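Local coordinates for protein glycoside Hydrolase Family 43_12 (Metagenome, PDB 7JVH) that probably hydrolyses glycosidic bonds in plant cell-wall polysaccharides or their oligosaccharides, as a gut-metagenome member of glycoside hydrolase family 43, subfamily 12, at residues D40-N45 against I56-Y61; T134-T139 against L176-N181. One frame throughout, in Å; residues are numbered along the deposited sequence.

Interaction 1. Residues D40-N45 against I56-Y61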
ATOM      1  N   ASP A  40      15.538  12.379  -7.409  1.00 48.13           N
ATOM      2  CA  ASP A  40      15.917  13.710  -7.839  1.00 51.46           C
ATOM      3  C   ASP A  40      15.148  14.810  -7.089  1.00 53.08           C
ATOM      4  O   ASP A  40      15.737  15.799  -6.650  1.00 59.78           O
ATOM      5  CB  ASP A  40      15.664  13.853  -9.342  1.00 51.20           C
ATOM      6  CG  ASP A  40      16.512  12.927 -10.178  1.00 64.75           C
ATOM      7  OD1 ASP A  40      17.515  12.368  -9.680  1.00 74.76           O
ATOM      8  OD2 ASP A  40      16.183  12.745 -11.364  1.00 67.51           O
ATOM      9  N   ILE A  41      13.833  14.618  -6.954  1.00 53.41           N
ATOM     10  CA  ILE A  41      12.926  15.629  -6.444  1.00 49.30           C
ATOM     11  C   ILE A  41      13.314  16.138  -5.038  1.00 53.47           C
ATOM     12  O   ILE A  41      13.180  17.321  -4.743  1.00 55.10           O
ATOM     13  CB  ILE A  41      11.446  15.143  -6.466  1.00 36.64           C
ATOM     14  CG1 ILE A  41      10.473  16.320  -6.368  1.00 36.95           C
ATOM     15  CG2 ILE A  41      11.178  14.149  -5.349  1.00 36.17           C
ATOM     16  CD1 ILE A  41      10.427  17.164  -7.629  1.00 37.36           C
ATOM     17  N   TYR A  42      13.776  15.226  -4.180  1.00 47.71           N
ATOM     18  CA  TYR A  42      14.125  15.537  -2.805  1.00 43.61           C
ATOM     19  C   TYR A  42      15.490  16.223  -2.749  1.00 55.31           C
ATOM     20  O   TYR A  42      15.683  17.164  -1.959  1.00 53.14           O
ATOM     21  CB  TYR A  42      14.142  14.279  -1.942  1.00 47.11           C
ATOM     22  CG  TYR A  42      12.826  13.533  -1.953  1.00 55.19           C
ATOM     23  CD1 TYR A  42      11.672  14.146  -1.505  1.00 55.22           C
ATOM     24  CD2 TYR A  42      12.734  12.211  -2.407  1.00 54.37           C
ATOM     25  CE1 TYR A  42      10.475  13.489  -1.498  1.00 52.62           C
ATOM     26  CE2 TYR A  42      11.525  11.538  -2.406  1.00 55.92           C
ATOM     27  CZ  TYR A  42      10.400  12.184  -1.952  1.00 57.73           C
ATOM     28  OH  TYR A  42       9.189  11.538  -1.939  1.00 54.14           O
ATOM     29  N   ALA A  43      16.424  15.747  -3.586  1.00 48.06           N
ATOM     30  CA  ALA A  43      17.764  16.316  -3.701  1.00 49.26           C
ATOM     31  C   ALA A  43      17.743  17.762  -4.222  1.00 60.87           C
ATOM     32  O   ALA A  43      18.538  18.587  -3.795  1.00 62.19           O
ATOM     33  CB  ALA A  43      18.622  15.431  -4.602  1.00 53.74           C
ATOM     34  N   LYS A  44      16.827  18.037  -5.154  1.00 49.17           N
ATOM     35  CA  LYS A  44      16.636  19.350  -5.757  1.00 44.61           C
ATOM     36  C   LYS A  44      15.771  20.322  -4.940  1.00 52.87           C
ATOM     37  O   LYS A  44      15.757  21.506  -5.240  1.00 48.96           O
ATOM     38  CB  LYS A  44      16.013  19.213  -7.143  1.00 40.57           C
ATOM     39  CG  LYS A  44      16.876  18.482  -8.171  1.00 71.94           C
ATOM     40  CD  LYS A  44      16.166  18.265  -9.499  1.00 70.32           C
ATOM     41  CE  LYS A  44      15.372  19.523  -9.869  1.00 70.97           C
ATOM     42  NZ  LYS A  44      15.145  19.644 -11.322  1.00 78.05           N
ATOM     43  N   ASN A  45      15.086  19.822  -3.913  1.00 49.37           N
ATOM     44  CA  ASN A  45      14.214  20.637  -3.079  1.00 60.74           C
ATOM     45  C   ASN A  45      14.484  20.326  -1.612  1.00 60.43           C
ATOM     46  O   ASN A  45      13.682  19.652  -0.970  1.00 49.31           O
ATOM     47  CB  ASN A  45      12.741  20.350  -3.397  1.00 58.63           C
ATOM     48  CG  ASN A  45      12.360  20.679  -4.820  1.00 62.82           C
ATOM     49  OD1 ASN A  45      11.849  21.775  -5.084  1.00 68.24           O
ATOM     50  ND2 ASN A  45      12.563  19.718  -5.744  1.00 59.44           N
ATOM     51  N   ILE A  56       3.544  11.633   2.419  1.00 56.55           N
ATOM     52  CA  ILE A  56       4.052  11.343   3.787  1.00 51.92           C
ATOM     53  C   ILE A  56       4.390   9.865   3.910  1.00 51.24           C
ATOM     54  O   ILE A  56       5.137   9.529   4.809  1.00 57.11           O
ATOM     55  CB  ILE A  56       3.052  11.803   4.856  1.00 51.63           C
ATOM     56  CG1 ILE A  56       1.776  10.964   4.840  1.00 52.72           C
ATOM     57  CG2 ILE A  56       2.757  13.278   4.682  1.00 38.55           C
ATOM     58  CD1 ILE A  56       0.546  11.743   5.212  1.00 60.71           C
ATOM     59  N   LEU A  57       3.750   9.027   3.105  1.00 57.12           N
ATOM     60  CA  LEU A  57       4.093   7.606   3.013  1.00 49.36           C
ATOM     61  C   LEU A  57       4.462   7.326   1.575  1.00 48.53           C
ATOM     62  O   LEU A  57       3.631   7.369   0.695  1.00 58.67           O
ATOM     63  CB  LEU A  57       2.944   6.712   3.449  1.00 49.07           C
ATOM     64  CG  LEU A  57       2.327   6.901   4.827  1.00 43.63           C
ATOM     65  CD1 LEU A  57       1.109   6.001   4.982  1.00 51.69           C
ATOM     66  CD2 LEU A  57       3.333   6.612   5.921  1.00 44.59           C
ATOM     67  N   GLN A  58       5.748   7.072   1.349  1.00 50.90           N
ATOM     68  CA  GLN A  58       6.306   6.778   0.046  1.00 45.21           C
ATOM     69  C   GLN A  58       6.128   5.294  -0.206  1.00 41.45           C
ATOM     70  O   GLN A  58       6.155   4.493   0.730  1.00 43.74           O
ATOM     71  CB  GLN A  58       7.796   7.142   0.026  1.00 51.86           C
ATOM     72  CG  GLN A  58       8.093   8.610   0.264  1.00 47.73           C
ATOM     73  CD  GLN A  58       9.538   8.874   0.638  1.00 51.98           C
ATOM     74  OE1 GLN A  58      10.019   8.390   1.654  1.00 52.93           O
ATOM     75  NE2 GLN A  58      10.238   9.653  -0.191  1.00 54.65           N
ATOM     76  N   GLY A  59       5.980   4.933  -1.481  1.00 45.84           N
ATOM     77  CA  GLY A  59       5.744   3.555  -1.893  1.00 56.87           C
ATOM     78  C   GLY A  59       4.274   3.163  -1.759  1.00 55.21           C
ATOM     79  O   GLY A  59       3.434   4.000  -1.393  1.00 54.75           O
ATOM     80  N   CYS A  60       3.976   1.892  -2.035  1.00 45.07           N
ATOM     81  CA  CYS A  60       2.606   1.393  -2.057  1.00 42.16           C
ATOM     82  C   CYS A  60       1.914   1.524  -0.697  1.00 56.68           C
ATOM     83  O   CYS A  60       2.086   0.680   0.199  1.00 51.88           O
ATOM     84  CB  CYS A  60       2.529  -0.053  -2.530  1.00 48.11           C
ATOM     85  SG  CYS A  60       0.838  -0.589  -2.917  1.00 58.53           S
ATOM     86  N   TYR A  61       1.149   2.617  -0.562  1.00 42.84           N
ATOM     87  CA  TYR A  61       0.295   2.872   0.588  1.00 54.90           C
ATOM     88  C   TYR A  61      -0.958   3.561   0.063  1.00 54.69           C
ATOM     89  O   TYR A  61      -1.139   4.760   0.263  1.00 51.11           O
ATOM     90  CB  TYR A  61       0.998   3.734   1.627  1.00 55.41           C
ATOM     91  CG  TYR A  61       2.126   3.008   2.312  1.00 52.01           C
ATOM     92  CD1 TYR A  61       1.887   2.189   3.407  1.00 53.04           C
ATOM     93  CD2 TYR A  61       3.429   3.116   1.848  1.00 49.17           C
ATOM     94  CE1 TYR A  61       2.924   1.523   4.037  1.00 54.62           C
ATOM     95  CE2 TYR A  61       4.476   2.453   2.483  1.00 49.03           C
ATOM     96  CZ  TYR A  61       4.219   1.665   3.579  1.00 52.35           C
ATOM     97  OH  TYR A  61       5.238   0.993   4.223  1.00 48.76           O
TER

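Interaction 2. Residues T134-T139 against L176-N181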
ATOM      1  N   THR A 134     -14.794   2.852  20.875  1.00 71.99           N
ATOM      2  CA  THR A 134     -14.395   1.664  20.130  1.00 73.94           C
ATOM      3  C   THR A 134     -13.894   2.032  18.757  1.00 73.70           C
ATOM      4  O   THR A 134     -14.466   2.901  18.102  1.00 69.79           O
ATOM      5  CB  THR A 134     -15.563   0.661  19.953  1.00 72.31           C
ATOM      6  OG1 THR A 134     -16.194   0.413  21.221  1.00 65.47           O
ATOM      7  CG2 THR A 134     -15.046  -0.669  19.383  1.00 74.29           C
ATOM      8  N   PHE A 135     -12.826   1.350  18.333  1.00 70.26           N
ATOM      9  CA  PHE A 135     -12.250   1.496  16.995  1.00 68.47           C
ATOM     10  C   PHE A 135     -12.834   0.445  16.034  1.00 69.58           C
ATOM     11  O   PHE A 135     -13.244  -0.638  16.444  1.00 68.83           O
ATOM     12  CB  PHE A 135     -10.725   1.392  17.049  1.00 70.83           C
ATOM     13  CG  PHE A 135     -10.051   2.560  17.728  1.00 74.07           C
ATOM     14  CD1 PHE A 135      -9.910   2.600  19.121  1.00 67.57           C
ATOM     15  CD2 PHE A 135      -9.544   3.615  16.982  1.00 64.51           C
ATOM     16  CE1 PHE A 135      -9.291   3.668  19.740  1.00 63.78           C
ATOM     17  CE2 PHE A 135      -8.922   4.687  17.596  1.00 63.35           C
ATOM     18  CZ  PHE A 135      -8.795   4.715  18.977  1.00 66.84           C
ATOM     19  N   TYR A 136     -12.841   0.793  14.743  1.00 70.21           N
ATOM     20  CA  TYR A 136     -13.410  -0.002  13.656  1.00 68.54           C
ATOM     21  C   TYR A 136     -12.488   0.094  12.441  1.00 71.43           C
ATOM     22  O   TYR A 136     -12.138   1.190  12.008  1.00 78.29           O
ATOM     23  CB  TYR A 136     -14.786   0.548  13.278  1.00 62.05           C
ATOM     24  CG  TYR A 136     -15.868   0.311  14.304  1.00 64.83           C
ATOM     25  CD1 TYR A 136     -16.107   1.226  15.333  1.00 69.63           C
ATOM     26  CD2 TYR A 136     -16.671  -0.819  14.231  1.00 65.27           C
ATOM     27  CE1 TYR A 136     -17.099   1.002  16.266  1.00 78.36           C
ATOM     28  CE2 TYR A 136     -17.684  -1.051  15.158  1.00 64.69           C
ATOM     29  CZ  TYR A 136     -17.892  -0.137  16.178  1.00 71.72           C
ATOM     30  OH  TYR A 136     -18.882  -0.340  17.104  1.00 70.59           O
HETATM   31  N   MSE A 137     -12.084  -1.059  11.907  1.00 56.81           N
HETATM   32  CA  MSE A 137     -11.417  -1.119  10.616  1.00 62.33           C
HETATM   33  C   MSE A 137     -12.302  -1.925   9.667  1.00 72.25           C
HETATM   34  O   MSE A 137     -12.457  -3.134   9.838  1.00 85.15           O
HETATM   35  CB  MSE A 137     -10.028  -1.753  10.768  1.00 56.40           C
HETATM   36  CG  MSE A 137      -9.071  -1.420   9.644  1.00 60.37           C
HETATM   37 SE   MSE A 137      -9.569  -2.289   7.969  1.00 65.96          SE
HETATM   38  CE  MSE A 137     -10.184  -0.791   6.964  1.00 60.93           C
ATOM     39  N   ILE A 138     -12.890  -1.239   8.681  1.00 58.07           N
ATOM     40  CA  ILE A 138     -13.819  -1.860   7.749  1.00 66.49           C
ATOM     41  C   ILE A 138     -13.287  -1.808   6.304  1.00 65.28           C
ATOM     42  O   ILE A 138     -12.853  -0.768   5.825  1.00 66.90           O
ATOM     43  CB  ILE A 138     -15.223  -1.209   7.852  1.00 57.05           C
ATOM     44  CG1 ILE A 138     -16.256  -2.023   7.079  1.00 57.08           C
ATOM     45  CG2 ILE A 138     -15.212   0.224   7.351  1.00 50.39           C
ATOM     46  CD1 ILE A 138     -17.680  -1.512   7.261  1.00 68.95           C
ATOM     47  N   THR A 139     -13.375  -2.946   5.607  1.00 65.71           N
ATOM     48  CA  THR A 139     -12.821  -3.107   4.265  1.00 66.31           C
ATOM     49  C   THR A 139     -13.495  -4.242   3.479  1.00 57.70           C
ATOM     50  O   THR A 139     -14.384  -4.921   3.994  1.00 53.28           O
ATOM     51  CB  THR A 139     -11.306  -3.372   4.368  1.00 55.01           C
ATOM     52  OG1 THR A 139     -10.721  -3.345   3.066  1.00 67.00           O
ATOM     53  CG2 THR A 139     -11.027  -4.698   5.029  1.00 48.33           C
ATOM     54  N   LEU A 176     -18.144   3.443   7.834  1.00 53.61           N
ATOM     55  CA  LEU A 176     -19.144   3.654   8.865  1.00 67.50           C
ATOM     56  C   LEU A 176     -19.175   5.118   9.304  1.00 66.82           C
ATOM     57  O   LEU A 176     -18.182   5.838   9.172  1.00 65.35           O
ATOM     58  CB  LEU A 176     -18.845   2.782  10.075  1.00 75.15           C
ATOM     59  CG  LEU A 176     -18.748   1.285   9.837  1.00 73.02           C
ATOM     60  CD1 LEU A 176     -17.977   0.616  10.965  1.00 70.77           C
ATOM     61  CD2 LEU A 176     -20.131   0.684   9.681  1.00 70.34           C
ATOM     62  N   PHE A 177     -20.340   5.541   9.809  1.00 55.95           N
ATOM     63  CA  PHE A 177     -20.537   6.856  10.396  1.00 56.46           C
ATOM     64  C   PHE A 177     -21.480   6.724  11.584  1.00 70.96           C
ATOM     65  O   PHE A 177     -22.519   6.059  11.486  1.00 80.06           O
ATOM     66  CB  PHE A 177     -21.120   7.830   9.370  1.00 62.55           C
ATOM     67  CG  PHE A 177     -21.723   9.061   9.982  1.00 68.16           C
ATOM     68  CD1 PHE A 177     -20.929  10.131  10.361  1.00 61.84           C
ATOM     69  CD2 PHE A 177     -23.102   9.138  10.198  1.00 74.57           C
ATOM     70  CE1 PHE A 177     -21.495  11.252  10.943  1.00 58.64           C
ATOM     71  CE2 PHE A 177     -23.672  10.261  10.779  1.00 70.63           C
ATOM     72  CZ  PHE A 177     -22.868  11.324  11.145  1.00 67.17           C
ATOM     73  N   PHE A 178     -21.119   7.365  12.703  1.00 64.48           N
ATOM     74  CA  PHE A 178     -21.866   7.282  13.948  1.00 63.69           C
ATOM     75  C   PHE A 178     -22.505   8.621  14.301  1.00 67.87           C
ATOM     76  O   PHE A 178     -21.825   9.538  14.733  1.00 74.43           O
ATOM     77  CB  PHE A 178     -20.937   6.806  15.065  1.00 59.37           C
ATOM     78  CG  PHE A 178     -20.200   5.545  14.732  1.00 63.81           C
ATOM     79  CD1 PHE A 178     -20.863   4.328  14.701  1.00 70.69           C
ATOM     80  CD2 PHE A 178     -18.838   5.577  14.430  1.00 75.10           C
ATOM     81  CE1 PHE A 178     -20.183   3.154  14.379  1.00 81.16           C
ATOM     82  CE2 PHE A 178     -18.146   4.410  14.106  1.00 78.75           C
ATOM     83  CZ  PHE A 178     -18.820   3.197  14.082  1.00 75.82           C
ATOM     84  N   ASP A 179     -23.825   8.710  14.117  1.00 71.19           N
ATOM     85  CA  ASP A 179     -24.599   9.942  14.330  1.00 71.10           C
ATOM     86  C   ASP A 179     -24.753  10.270  15.826  1.00 70.52           C
ATOM     87  O   ASP A 179     -24.206   9.579  16.670  1.00 77.86           O
ATOM     88  CB  ASP A 179     -25.974   9.815  13.665  1.00 73.15           C
ATOM     89  CG  ASP A 179     -26.493  11.130  13.135  1.00 76.63           C
ATOM     90  OD1 ASP A 179     -26.138  12.195  13.694  1.00 82.47           O
ATOM     91  OD2 ASP A 179     -27.241  11.099  12.135  1.00 75.34           O
ATOM     92  N   ASP A 180     -25.460  11.363  16.126  1.00 70.26           N
ATOM     93  CA  ASP A 180     -25.584  11.902  17.497  1.00 85.40           C
ATOM     94  C   ASP A 180     -26.838  11.421  18.253  1.00 91.45           C
ATOM     95  O   ASP A 180     -27.085  11.883  19.360  1.00 87.80           O
ATOM     96  CB  ASP A 180     -25.508  13.454  17.504  1.00 80.14           C
ATOM     97  CG  ASP A 180     -26.328  14.096  16.405  1.00 81.86           C
ATOM     98  OD1 ASP A 180     -27.445  13.606  16.116  1.00 84.62           O
ATOM     99  OD2 ASP A 180     -25.835  15.084  15.798  1.00 82.54           O
ATOM    100  N   ASN A 181     -27.599  10.501  17.648  1.00 85.91           N
ATOM    101  CA  ASN A 181     -28.798   9.927  18.253  1.00 76.87           C
ATOM    102  C   ASN A 181     -28.649   8.436  18.463  1.00 84.57           C
ATOM    103  O   ASN A 181     -29.637   7.732  18.466  1.00 99.33           O
ATOM    104  CB  ASN A 181     -30.029  10.171  17.366  1.00 66.43           C
ATOM    105  CG  ASN A 181     -29.777   9.873  15.904  1.00 80.59           C
ATOM    106  OD1 ASN A 181     -28.835   9.175  15.532  1.00 83.71           O
ATOM    107  ND2 ASN A 181     -30.621  10.406  15.062  1.00 79.81           N
TER

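Interaction 1. Residues D40-N45 against I56-Y61
Tyr42 and Gln58 approach from opposite directions, the amide nitrogen of Gln58 coming up to the phenol oxygen of Tyr42. The CA atoms of Tyr42 and Gln58 are 12.1 Å apart, so two long side chains have to cover the distance. Gln58 suits this because its chain runs extended beyond CG (chi2 163°) and brings the amide up to the phenol. Gln58 NE2 gives a hydrogen bond to Tyr42 OH at 2.8 Å, but a bent and weak one, 148° at the hydrogen. The amide plane stands nearly upright to the ring, 81° away from it, and Gln58 NE2 also lies 3.1 Å from Tyr42 CZ. The stronger partner of the same nitrogen is the carbonyl oxygen of Gly380, so two acceptors share this buried NH2 group and are likely to fix its rotation. Tyrosine fits the other end: its ring offers a flat face to Ile41 CG2, 3.7 Å above the plane over the ring centre, while the hydroxyl serves as an acceptor. A phenylalanine here would probably cost Gln58 NE2 one of these two acceptors and leave the amide freer to tilt. Around the contact, the short helix 40-43 is followed by strand 51-53, whose Tyr53 meets the Tyr42 ring edge-to-face, and the loop 56-61 leans on strand 335-342 through Glu335 and Thr336 before leading into strand 65-69.

Interaction 2. Residues T134-T139 against L176-N181
Phe178 lays one corner of its ring on a face of Tyr136: its CZ sits 3.5 Å above the tyrosine plane, displaced toward the rim near CD1 and CE1. The ring planes are inclined at 40° with centroids 5.1 Å apart, an oblique aromatic pair. Both residues set CG anti to the carbonyl carbon, beside the backbone N, which carries each ring out from its strand toward the other. A second partner of Tyr136 is Leu176, whose side chain crosses it at about a right angle; the methyl CD1 of Leu176 touches CD2 of Tyr136 at 3.8 Å and lies close to its CB as well. These strands belong to successive four-stranded antiparallel sheets, the blades of the five-bladed beta-propeller characteristic of family 43. Strand 134-142 is the second strand of its sheet and strand 175-178 an outermost strand of the next, so the contact is side-chain packing between neighbouring blades: the axes of the short segments 134-139 and 176-178 stay 9.7 Å apart and no hydrogen bond crosses. Leucine suits the place by forking: while CD1 serves the tyrosine, Leu176 CG lies 3.9 Å from Ile138 CD1 and CD2 is only slightly farther from that methyl. Ile138 reaches this point because CG1 is anti to the backbone N and the chain continues extended (chi2 174°), carrying CD1 well out from the strand to Leu176. Leu186 of strand 184-190 packs against both Ile138 and Leu176. Tyrosine combines an apolar face for Phe178 with a polar end, and its OH is hydrogen-bonded to Asn132 ND2 in the turn between strands 120-129 and 134-142.

Both contacts are buried, yet they lie in different kinds of place and share no strand or helix. Interaction 1 joins a short helix to a loop through one polar pair, covering 81 Å², with Gly380 and Gln439, from the later part of the chain, beside it. Interaction 2 lies farther from the chain centre, wholly within the family 43 region, and covers 219 Å² by apolar and aromatic packing between two sheets. The first depends on one weak hydrogen bond between two long side chains, the second on hydrocarbon and ring contacts with no hydrogen bond across. Their centres are 33 Å apart and their nearest atoms about 12 Å, without touching.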